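Local coordinates for protein type III secretion system effector HopBA1 (Pseudomonas syringae pv. aptata, PDB 5T09) that acts as a virulence factor that the Arabidopsis resistance protein RBA1 recognizes, enhancing RBA1 self-association and so triggering plant cell death, at residues 120-123 against 124-127; 62-65 against 66-70; 110-113 against 114-117; 172-175 against 176-180; 149-152 against 153-156. All coordinates share one frame; numbering follows the deposited sequence.

Interaction 1 (120-123 against 124-127); sequences LDKV and SEAL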
loop_
_atom_site.group_PDB
_atom_site.type_symbol
_atom_site.label_atom_id
_atom_site.label_comp_id
_atom_site.label_asym_id
_atom_site.label_seq_id
_atom_site.Cartn_x
_atom_site.Cartn_y
_atom_site.Cartn_z
ATOM N N LEU A 120 10.764 5.902 -7.557
ATOM C CA LEU A 120 10.341 7.052 -6.765
ATOM C C LEU A 120 9.512 8.010 -7.608
ATOM O O LEU A 120 8.546 8.607 -7.118
ATOM C CB LEU A 120 11.551 7.776 -6.175
ATOM C CG LEU A 120 11.199 8.833 -5.119
ATOM C CD1 LEU A 120 10.684 8.164 -3.850
ATOM C CD2 LEU A 120 12.379 9.733 -4.801
ATOM N N ASP A 121 9.872 8.171 -8.883
ATOM C CA ASP A 121 9.063 8.987 -9.782
ATOM C C ASP A 121 7.663 8.402 -9.937
ATOM O O ASP A 121 6.662 9.125 -9.865
ATOM C CB ASP A 121 9.753 9.103 -11.142
ATOM C CG ASP A 121 9.010 10.012 -12.097
ATOM O OD1 ASP A 121 8.117 9.518 -12.817
ATOM O OD2 ASP A 121 9.321 11.221 -12.130
ATOM N N LYS A 122 7.572 7.084 -10.151
ATOM C CA LYS A 122 6.265 6.455 -10.324
ATOM C C LYS A 122 5.456 6.495 -9.033
ATOM O O LYS A 122 4.233 6.682 -9.066
ATOM C CB LYS A 122 6.428 5.014 -10.809
ATOM C CG LYS A 122 6.974 4.884 -12.230
ATOM C CD LYS A 122 6.053 5.561 -13.235
ATOM C CE LYS A 122 6.368 5.163 -14.668
ATOM N NZ LYS A 122 5.405 5.786 -15.622
ATOM N N VAL A 123 6.111 6.313 -7.886
ATOM C CA VAL A 123 5.410 6.446 -6.611
ATOM C C VAL A 123 4.831 7.849 -6.482
ATOM O O VAL A 123 3.670 8.030 -6.104
ATOM C CB VAL A 123 6.352 6.115 -5.438
ATOM C CG1 VAL A 123 5.682 6.434 -4.098
ATOM C CG2 VAL A 123 6.756 4.654 -5.482
ATOM N N SER A 124 5.637 8.865 -6.800
ATOM C CA SER A 124 5.155 10.239 -6.725
ATOM C C SER A 124 3.983 10.467 -7.671
ATOM O O SER A 124 2.994 11.111 -7.301
ATOM C CB SER A 124 6.295 11.208 -7.039
ATOM O OG SER A 124 7.377 11.012 -6.144
ATOM N N GLU A 125 4.071 9.948 -8.900
ATOM C CA GLU A 125 2.953 10.078 -9.830
ATOM C C GLU A 125 1.693 9.431 -9.267
ATOM O O GLU A 125 0.589 9.968 -9.416
ATOM C CB GLU A 125 3.308 9.459 -11.185
ATOM C CG GLU A 125 2.247 9.693 -12.254
ATOM C CD GLU A 125 2.540 8.969 -13.559
ATOM O OE1 GLU A 125 3.259 7.948 -13.534
ATOM O OE2 GLU A 125 2.044 9.424 -14.613
ATOM N N ALA A 126 1.837 8.276 -8.613
ATOM C CA ALA A 126 0.671 7.582 -8.073
ATOM C C ALA A 126 0.016 8.385 -6.955
ATOM O O ALA A 126 -1.214 8.503 -6.905
ATOM C CB ALA A 126 1.071 6.194 -7.573
ATOM N N LEU A 127 0.816 8.937 -6.043
ATOM C CA LEU A 127 0.259 9.766 -4.980
ATOM C C LEU A 127 -0.448 10.985 -5.559
ATOM O O LEU A 127 -1.561 11.329 -5.144
ATOM C CB LEU A 127 1.364 10.194 -4.015
ATOM C CG LEU A 127 2.125 9.062 -3.321
ATOM C CD1 LEU A 127 3.170 9.637 -2.381
ATOM C CD2 LEU A 127 1.174 8.136 -2.575
#
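Leu120 to Val123 and Ser124 to Leu127 are successive turns of helix 117-132, joined by four i to i+4 backbone bonds. Ser124 N gives to Leu120 O, Glu125 N to Asp121 O, Ala126 N to Lys122 O, and Leu127 N to Val123 O, the last at 3.0 Å. In the EreA/ChaN-like alpha-beta fold of this effector, such a helix is one of those that pack around a largely parallel sheet, and its faces differ accordingly. Ser124 illustrates how a small polar residue is accommodated on a buried face. Its OG stands beside its own backbone N (chi1 -58°) and bends back to give a 2.8 Å hydrogen bond to Leu120 O. That carbonyl is thereby gripped twice, OG and the backbone N arriving from opposite faces of its plane, and the Ser124 side chain touches Val104 and Lys105 of helix 101-112. Val123, the residue before Ser124, brings CG1 to 4.4 Å from Leu127 CD1, a loose apolar contact; Leu127 also meets Phe93 and Leu97 of helix 90-99. The partly exposed side carries charge instead. Lys122 is kinked at its second torsion and Glu125 is extended beyond CG, and the two chains run out abreast. Their salt bridge is long: Lys122 NZ stands 3.7 Å from Glu125 OE1, and Lys122 CD lies at the same 3.7 Å from that oxygen.

Interaction 2 (62-65 against 66-70); sequences PKLI and TESAA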
loop_
_atom_site.group_PDB
_atom_site.type_symbol
_atom_site.label_atom_id
_atom_site.label_comp_id
_atom_site.label_asym_id
_atom_site.label_seq_id
_atom_site.Cartn_x
_atom_site.Cartn_y
_atom_site.Cartn_z
ATOM N N PRO A 62 3.190 0.927 -8.391
ATOM C CA PRO A 62 2.756 2.334 -8.450
ATOM C C PRO A 62 2.096 2.705 -9.768
ATOM O O PRO A 62 1.187 3.542 -9.778
ATOM C CB PRO A 62 4.058 3.118 -8.221
ATOM C CG PRO A 62 5.154 2.161 -8.531
ATOM C CD PRO A 62 4.636 0.813 -8.139
ATOM N N LYS A 63 2.525 2.113 -10.884
ATOM C CA LYS A 63 1.839 2.347 -12.153
ATOM C C LYS A 63 0.399 1.859 -12.093
ATOM O O LYS A 63 -0.514 2.519 -12.604
ATOM C CB LYS A 63 2.579 1.651 -13.294
ATOM C CG LYS A 63 3.794 2.397 -13.814
ATOM C CD LYS A 63 4.483 1.634 -14.948
ATOM C CE LYS A 63 3.566 1.433 -16.153
ATOM N NZ LYS A 63 4.272 0.778 -17.294
ATOM N N LEU A 64 0.179 0.692 -11.485
ATOM C CA LEU A 64 -1.177 0.176 -11.346
ATOM C C LEU A 64 -2.057 1.149 -10.571
ATOM O O LEU A 64 -3.199 1.411 -10.961
ATOM C CB LEU A 64 -1.145 -1.187 -10.653
ATOM C CG LEU A 64 -2.507 -1.780 -10.282
ATOM C CD1 LEU A 64 -3.376 -1.941 -11.520
ATOM C CD2 LEU A 64 -2.326 -3.110 -9.571
ATOM N N ILE A 65 -1.542 1.700 -9.470
ATOM C CA ILE A 65 -2.337 2.624 -8.665
ATOM C C ILE A 65 -2.658 3.882 -9.463
ATOM O O ILE A 65 -3.789 4.380 -9.436
ATOM C CB ILE A 65 -1.605 2.942 -7.349
ATOM C CG1 ILE A 65 -1.521 1.672 -6.492
ATOM C CG2 ILE A 65 -2.318 4.053 -6.583
ATOM C CD1 ILE A 65 -0.688 1.809 -5.229
ATOM N N THR A 66 -1.673 4.416 -10.189
ATOM C CA THR A 66 -1.918 5.581 -11.037
ATOM C C THR A 66 -3.088 5.336 -11.982
ATOM O O THR A 66 -3.988 6.175 -12.112
ATOM C CB THR A 66 -0.654 5.926 -11.830
ATOM O OG1 THR A 66 0.398 6.300 -10.930
ATOM C CG2 THR A 66 -0.911 7.077 -12.806
ATOM N N GLU A 67 -3.092 4.185 -12.657
ATOM C CA GLU A 67 -4.123 3.894 -13.644
ATOM C C GLU A 67 -5.470 3.575 -13.005
ATOM O O GLU A 67 -6.498 3.658 -13.684
ATOM C CB GLU A 67 -3.680 2.727 -14.528
ATOM C CG GLU A 67 -2.372 2.973 -15.267
ATOM C CD GLU A 67 -1.860 1.734 -15.975
ATOM O OE1 GLU A 67 -2.594 0.724 -16.016
ATOM O OE2 GLU A 67 -0.721 1.770 -16.489
ATOM N N SER A 68 -5.488 3.214 -11.724
ATOM C CA SER A 68 -6.718 2.854 -11.030
ATOM C C SER A 68 -7.319 4.006 -10.236
ATOM O O SER A 68 -8.439 3.868 -9.736
ATOM C CB SER A 68 -6.455 1.681 -10.072
ATOM O OG SER A 68 -5.920 0.565 -10.756
ATOM N N ALA A 69 -6.607 5.129 -10.111
ATOM C CA ALA A 69 -6.991 6.175 -9.168
ATOM C C ALA A 69 -8.442 6.601 -9.361
ATOM O O ALA A 69 -9.271 6.469 -8.453
ATOM C CB ALA A 69 -6.053 7.372 -9.318
ATOM N N ALA A 70 -8.766 7.123 -10.545
ATOM C CA ALA A 70 -10.112 7.638 -10.786
ATOM C C ALA A 70 -11.163 6.559 -10.555
ATOM O O ALA A 70 -12.189 6.802 -9.908
ATOM C CB ALA A 70 -10.209 8.195 -12.206
#
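Pro62 O receives two bonds from Thr66, one turn further along helix 60-74. The backbone N of Thr66 gives a nearly straight bond of 3.0 Å to Pro62 O, and Thr66 OG1 adds a second of 3.1 Å to the same oxygen from the opposite face of the carbonyl plane. With chi1 at -63°, OG1 stands beside the residue's own N, which places the hydroxyl over the preceding turn. Lys63 O is met by Glu67 N at 3.1 Å. The next turn is less regular. Ser68 N divides its hydrogen between Leu64 O and Ile65 O, and both bonds are weak, with N-H...O angles of 128° and 134°. The serine hydroxyl supplies a firmer link: Ser68 OG lies 2.9 Å from Leu64 O and donates from above the carbonyl plane, while Leu64 CD1 comes alongside OG at 3.7 Å. Leu64 and Ser68 are buried against Val37 and Leu40 of helix 36-46; Thr66, partly exposed, touches Ala126 and Ser129 of helix 117-132, and Ile65 reaches Trp188 of strand 184-190. Hydroxyls turned back onto i-4 carbonyls are characteristic of serine and threonine within helices, here in a helix packed on the sheet of an alpha-beta fold.

Interaction 3 (110-113 against 114-117); sequences ASWG and RHGD
Trp112 and His115 set their rings next to each other at the turn that links helix 101-112 to helix 117-132, a helix-to-helix connection of the alpha-beta fold. Neither ring lies over the face of the other: the imidazole and the six-membered ring of the indole meet rim to rim, with planes inclined at 33° and centroids 5.7 Å apart. The touching atoms are Trp112 CE3 and His115 CD2, at 3.6 Å. In both residues CG stands beside the backbone N. The pair joins a larger aromatic group, since His56 meets both rings and Phe84 packs edge-to-face with Trp112. Arg114 leaves in another direction and folds back along the helix end, where Ser111 O lies over one face of its guanidinium group, offset toward the rim, with Arg114 NH1 3.6 Å away. The chain turns here, with a weak bond of 3.3 Å from His115 N to Trp112 O. At Gly116, the N-cap of the following helix, phi is 119°, and with the psi found there a CB would crowd the carbonyl oxygen of the residue before; Gly116 N donates to Gly113 O at 3.0 Å from above the carbonyl plane.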
loop_
_atom_site.group_PDB
_atom_site.type_symbol
_atom_site.label_atom_id
_atom_site.label_comp_id
_atom_site.label_asym_id
_atom_site.label_seq_id
_atom_site.Cartn_x
_atom_site.Cartn_y
_atom_site.Cartn_z
ATOM N N ALA A 110 14.664 11.652 0.508
ATOM C CA ALA A 110 15.520 11.438 1.671
ATOM C C ALA A 110 15.328 10.047 2.264
ATOM O O ALA A 110 16.304 9.374 2.616
ATOM C CB ALA A 110 15.244 12.510 2.725
ATOM N N SER A 111 14.080 9.596 2.382
ATOM C CA SER A 111 13.797 8.311 3.004
ATOM C C SER A 111 13.570 7.185 2.005
ATOM O O SER A 111 13.748 6.018 2.369
ATOM C CB SER A 111 12.565 8.427 3.911
ATOM O OG SER A 111 12.853 9.233 5.040
ATOM N N TRP A 112 13.194 7.495 0.763
ATOM C CA TRP A 112 12.745 6.470 -0.168
ATOM C C TRP A 112 13.451 6.477 -1.514
ATOM O O TRP A 112 13.213 5.564 -2.314
ATOM C CB TRP A 112 11.228 6.593 -0.379
ATOM C CG TRP A 112 10.521 6.179 0.852
ATOM C CD1 TRP A 112 10.036 6.988 1.835
ATOM C CD2 TRP A 112 10.271 4.839 1.275
ATOM N NE1 TRP A 112 9.486 6.231 2.840
ATOM C CE2 TRP A 112 9.618 4.906 2.516
ATOM C CE3 TRP A 112 10.530 3.586 0.716
ATOM C CZ2 TRP A 112 9.219 3.767 3.209
ATOM C CZ3 TRP A 112 10.131 2.459 1.402
ATOM C CH2 TRP A 112 9.486 2.555 2.633
ATOM N N GLY A 113 14.321 7.448 -1.789
ATOM C CA GLY A 113 15.059 7.436 -3.037
ATOM C C GLY A 113 15.978 6.241 -3.183
ATOM O O GLY A 113 16.338 5.881 -4.308
ATOM N N ARG A 114 16.350 5.607 -2.067
ATOM C CA ARG A 114 17.250 4.461 -2.105
ATOM C C ARG A 114 16.732 3.348 -3.005
ATOM O O ARG A 114 17.533 2.544 -3.493
ATOM C CB ARG A 114 17.458 3.902 -0.696
ATOM C CG ARG A 114 17.819 4.932 0.367
ATOM C CD ARG A 114 17.155 4.596 1.693
ATOM N NE ARG A 114 17.512 5.547 2.742
ATOM C CZ ARG A 114 17.109 5.458 4.005
ATOM N NH1 ARG A 114 16.328 4.458 4.392
ATOM N NH2 ARG A 114 17.488 6.373 4.886
ATOM N N HIS A 115 15.420 3.282 -3.235
ATOM C CA HIS A 115 14.814 2.196 -3.995
ATOM C C HIS A 115 14.637 2.517 -5.473
ATOM O O HIS A 115 13.929 1.782 -6.170
ATOM C CB HIS A 115 13.463 1.820 -3.384
ATOM C CG HIS A 115 13.572 1.198 -2.026
ATOM N ND1 HIS A 115 14.103 -0.057 -1.824
ATOM C CD2 HIS A 115 13.212 1.654 -0.804
ATOM C CE1 HIS A 115 14.076 -0.344 -0.535
ATOM N NE2 HIS A 115 13.540 0.679 0.106
ATOM N N GLY A 116 15.263 3.579 -5.970
ATOM C CA GLY A 116 15.322 3.786 -7.417
ATOM C C GLY A 116 14.657 5.077 -7.842
ATOM O O GLY A 116 13.555 5.418 -7.412
ATOM N N ASP A 117 15.346 5.811 -8.720
ATOM C CA ASP A 117 14.820 7.086 -9.195
ATOM C C ASP A 117 13.518 6.889 -9.966
ATOM O O ASP A 117 12.519 7.570 -9.706
ATOM C CB ASP A 117 15.859 7.786 -10.064
ATOM C CG ASP A 117 15.405 9.155 -10.522
ATOM O OD1 ASP A 117 15.560 10.120 -9.747
ATOM O OD2 ASP A 117 14.896 9.265 -11.658
#

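Interaction 4 (172-175 against 176-180); sequences AATR and EASAV
Arg175 sends CG opposite its backbone N (chi1 -179°) and turns at chi3, whereas Glu176 keeps CG beside its own N (chi1 -65°) and bends again at chi2; with these torsions the two neighbouring side chains travel together. Their guanidinium and carboxylate planes are only 8° apart, yet the charged groups do not touch, Arg175 NE standing 4.6 Å from Glu176 OE2. What meets the carboxylate is the aliphatic part of the arginine, with Arg175 CD 3.3 Å from Glu176 OE2. The carboxylate is held from elsewhere: OE1 is hydrogen-bonded to Tyr136 OH and OE2 to His87 NE2, which should fix its rotation. Both residues belong to the last turns of helix 166-179, a helix packed on the sheet of the alpha-beta fold, where Ala173 touches strands 136-141 and 77-82 and Ala177 the latter. Regular i to i+4 bonds run along it, from Glu176 N to Ala172 O at 3.2 Å through to Ala179 N to Arg175 O at 2.9 Å. Thr174 O accepts twice, from Ser178 N at 3.0 Å and, from above the carbonyl plane, from Ser178 OG at 3.2 Å. The threonine's own hydroxyl, Thr174 OG1, is bonded to Asp170 O.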
loop_
_atom_site.group_PDB
_atom_site.type_symbol
_atom_site.label_atom_id
_atom_site.label_comp_id
_atom_site.label_asym_id
_atom_site.label_seq_id
_atom_site.Cartn_x
_atom_site.Cartn_y
_atom_site.Cartn_z
ATOM N N ALA A 172 -2.560 5.478 12.587
ATOM C CA ALA A 172 -2.487 6.646 11.716
ATOM C C ALA A 172 -3.451 6.525 10.542
ATOM O O ALA A 172 -4.087 7.509 10.150
ATOM C CB ALA A 172 -1.058 6.832 11.211
ATOM N N ALA A 173 -3.557 5.330 9.954
ATOM C CA ALA A 173 -4.475 5.139 8.836
ATOM C C ALA A 173 -5.920 5.295 9.284
ATOM O O ALA A 173 -6.748 5.854 8.556
ATOM C CB ALA A 173 -4.255 3.764 8.206
ATOM N N THR A 174 -6.236 4.805 10.483
ATOM C CA THR A 174 -7.575 4.975 11.036
ATOM C C THR A 174 -7.888 6.446 11.268
ATOM O O THR A 174 -8.928 6.950 10.831
ATOM C CB THR A 174 -7.698 4.199 12.349
ATOM O OG1 THR A 174 -7.493 2.804 12.104
ATOM C CG2 THR A 174 -9.066 4.411 12.969
ATOM N N ARG A 175 -6.998 7.147 11.973
ATOM C CA ARG A 175 -7.221 8.553 12.291
ATOM C C ARG A 175 -7.548 9.359 11.039
ATOM O O ARG A 175 -8.500 10.146 11.021
ATOM C CB ARG A 175 -5.985 9.125 12.986
ATOM C CG ARG A 175 -6.115 10.590 13.399
ATOM C CD ARG A 175 -4.747 11.217 13.627
ATOM N NE ARG A 175 -4.149 10.805 14.896
ATOM C CZ ARG A 175 -4.116 11.550 16.000
ATOM N NH1 ARG A 175 -4.640 12.769 16.017
ATOM N NH2 ARG A 175 -3.548 11.073 17.098
ATOM N N GLU A 176 -6.758 9.182 9.980
ATOM C CA GLU A 176 -6.920 10.016 8.796
ATOM C C GLU A 176 -8.126 9.605 7.960
ATOM O O GLU A 176 -8.760 10.465 7.338
ATOM C CB GLU A 176 -5.639 9.980 7.956
ATOM C CG GLU A 176 -4.433 10.600 8.656
ATOM C CD GLU A 176 -4.763 11.927 9.321
ATOM O OE1 GLU A 176 -5.488 12.740 8.708
ATOM O OE2 GLU A 176 -4.320 12.143 10.469
ATOM N N ALA A 177 -8.464 8.315 7.929
ATOM C CA ALA A 177 -9.703 7.898 7.281
ATOM C C ALA A 177 -10.906 8.557 7.947
ATOM O O ALA A 177 -11.792 9.096 7.272
ATOM C CB ALA A 177 -9.833 6.375 7.320
ATOM N N SER A 178 -10.948 8.530 9.281
ATOM C CA SER A 178 -12.061 9.145 9.996
ATOM C C SER A 178 -12.074 10.658 9.819
ATOM O O SER A 178 -13.150 11.262 9.752
ATOM C CB SER A 178 -11.991 8.791 11.482
ATOM O OG SER A 178 -12.020 7.385 11.678
ATOM N N ALA A 179 -10.896 11.283 9.735
ATOM C CA ALA A 179 -10.825 12.737 9.647
ATOM C C ALA A 179 -11.501 13.277 8.393
ATOM O O ALA A 179 -11.855 14.460 8.356
ATOM C CB ALA A 179 -9.366 13.190 9.692
ATOM N N VAL A 180 -11.684 12.444 7.367
ATOM C CA VAL A 180 -12.373 12.842 6.147
ATOM C C VAL A 180 -13.627 12.013 5.904
ATOM O O VAL A 180 -14.199 12.068 4.816
ATOM C CB VAL A 180 -11.433 12.772 4.928
ATOM C CG1 VAL A 180 -10.254 13.717 5.114
ATOM C CG2 VAL A 180 -10.954 11.344 4.694
#

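Interaction 5 (149-152 against 153-156); sequences PKTP and MQKI
A capping box between Thr151 and Gln154 opens helix 152-163, on the protein surface where the loop after strand 136-141 turns into the helix. Thr151 is the N-cap: its OG1 sits between the backbone N and the carbonyl carbon (chi1 66°), a position from which it accepts the hydrogen of Gln154 N at 3.2 Å. The return bond is the weaker half of the box, Thr151 N to Gln154 OE1 at 3.4 Å. The same amide oxygen has a firmer partner in Lys150 N, at 2.9 Å and in the carbonyl plane. Gln154 OE1 thus accepts from two successive backbone N-H groups, one strongly and one weakly. Thr151 OG1 is also close to the aliphatic part of the glutamine, 3.1 Å from Gln154 CG. Lys155 reaches back from the helix to the carbonyl of Lys150. Its side chain crosses the ring of Pro149 at about a right angle, with Lys155 CG 3.9 Å from Pro149 CB, and Lys155 NZ ends 2.7 Å from Lys150 O, donating from above that carbonyl plane. Regular helical bonding starts with Lys155 N to Thr151 O at 3.1 Å. The first-turn amide of Gln154, which has no i-4 helical carbonyl to use, finds a hydroxyl, and the loop amides of Lys150 and Thr151 share Gln154 OE1, while Lys155 NZ supplies a direct donor to a loop carbonyl.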
loop_
_atom_site.group_PDB
_atom_site.type_symbol
_atom_site.label_atom_id
_atom_site.label_comp_id
_atom_site.label_asym_id
_atom_site.label_seq_id
_atom_site.Cartn_x
_atom_site.Cartn_y
_atom_site.Cartn_z
ATOM N N PRO A 149 20.871 -5.148 8.539
ATOM C CA PRO A 149 21.089 -6.516 9.031
ATOM C C PRO A 149 22.065 -7.271 8.138
ATOM O O PRO A 149 21.917 -7.292 6.914
ATOM C CB PRO A 149 19.689 -7.136 8.980
ATOM C CG PRO A 149 19.029 -6.434 7.843
ATOM C CD PRO A 149 19.592 -5.030 7.813
ATOM N N LYS A 150 23.065 -7.894 8.763
ATOM C CA LYS A 150 24.056 -8.699 8.059
ATOM C C LYS A 150 23.991 -10.172 8.435
ATOM O O LYS A 150 23.965 -11.035 7.551
ATOM C CB LYS A 150 25.466 -8.156 8.339
ATOM C CG LYS A 150 25.756 -6.812 7.690
ATOM C CD LYS A 150 25.910 -6.937 6.180
ATOM C CE LYS A 150 26.141 -5.584 5.529
ATOM N NZ LYS A 150 24.947 -4.702 5.636
ATOM N N THR A 151 23.966 -10.486 9.727
ATOM C CA THR A 151 23.927 -11.871 10.163
ATOM C C THR A 151 22.520 -12.440 10.020
ATOM O O THR A 151 21.544 -11.694 9.919
ATOM C CB THR A 151 24.379 -11.986 11.616
ATOM O OG1 THR A 151 23.436 -11.321 12.465
ATOM C CG2 THR A 151 25.756 -11.369 11.808
ATOM N N PRO A 152 22.387 -13.768 10.012
ATOM C CA PRO A 152 21.043 -14.359 9.909
ATOM C C PRO A 152 20.085 -13.855 10.973
ATOM O O PRO A 152 18.928 -13.541 10.664
ATOM C CB PRO A 152 21.313 -15.863 10.051
ATOM C CG PRO A 152 22.742 -16.040 9.668
ATOM C CD PRO A 152 23.438 -14.795 10.110
HETATM N N MSE A 153 20.534 -13.758 12.220
HETATM C CA MSE A 153 19.658 -13.336 13.305
HETATM C C MSE A 153 19.296 -11.853 13.188
HETATM O O MSE A 153 18.165 -11.469 13.473
HETATM C CB MSE A 153 20.309 -13.614 14.663
HETATM C CG MSE A 153 19.401 -13.341 15.857
HETATM SE SE MSE A 153 17.700 -14.321 15.780
HETATM C CE MSE A 153 18.391 -16.125 15.985
ATOM N N GLN A 154 20.252 -11.020 12.766
ATOM C CA GLN A 154 19.949 -9.607 12.560
ATOM C C GLN A 154 18.855 -9.429 11.512
ATOM O O GLN A 154 17.933 -8.624 11.694
ATOM C CB GLN A 154 21.212 -8.844 12.155
ATOM C CG GLN A 154 22.214 -8.641 13.286
ATOM C CD GLN A 154 23.494 -7.963 12.823
ATOM O OE1 GLN A 154 23.671 -7.690 11.635
ATOM N NE2 GLN A 154 24.397 -7.694 13.762
ATOM N N LYS A 155 18.938 -10.173 10.407
ATOM C CA LYS A 155 17.889 -10.105 9.393
ATOM C C LYS A 155 16.531 -10.445 9.990
ATOM O O LYS A 155 15.519 -9.822 9.648
ATOM C CB LYS A 155 18.206 -11.052 8.234
ATOM C CG LYS A 155 18.813 -10.384 7.007
ATOM C CD LYS A 155 20.325 -10.508 6.983
ATOM C CE LYS A 155 20.878 -10.172 5.609
ATOM N NZ LYS A 155 22.312 -10.544 5.486
ATOM N N ILE A 156 16.486 -11.432 10.884
ATOM C CA ILE A 156 15.216 -11.828 11.482
ATOM C C ILE A 156 14.744 -10.766 12.469
ATOM O O ILE A 156 13.590 -10.325 12.421
ATOM C CB ILE A 156 15.348 -13.211 12.142
ATOM C CG1 ILE A 156 15.683 -14.263 11.081
ATOM C CG2 ILE A 156 14.059 -13.592 12.864
ATOM C CD1 ILE A 156 16.170 -15.577 11.645
#

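From the N terminus, interaction 2 comes first, on helix 60-74, followed by interaction 3 at the turn between helices 101-112 and 117-132, and interaction 1 within the second of these. Interaction 5 then starts helix 152-163, and interaction 4 lies near the end of helix 166-179. All five are local and in series; none nests within or crosses another. Interaction 3 alone closes a helix-to-helix turn, and interaction 5 joins a loop to its helix. Interaction 1 touches interactions 2 and 3: Ala126 packs on Thr66 of interaction 2, and Leu120 on Trp112 of interaction 3. Interactions 4 and 5 touch none of the others, and their centres lie about 35 Å apart.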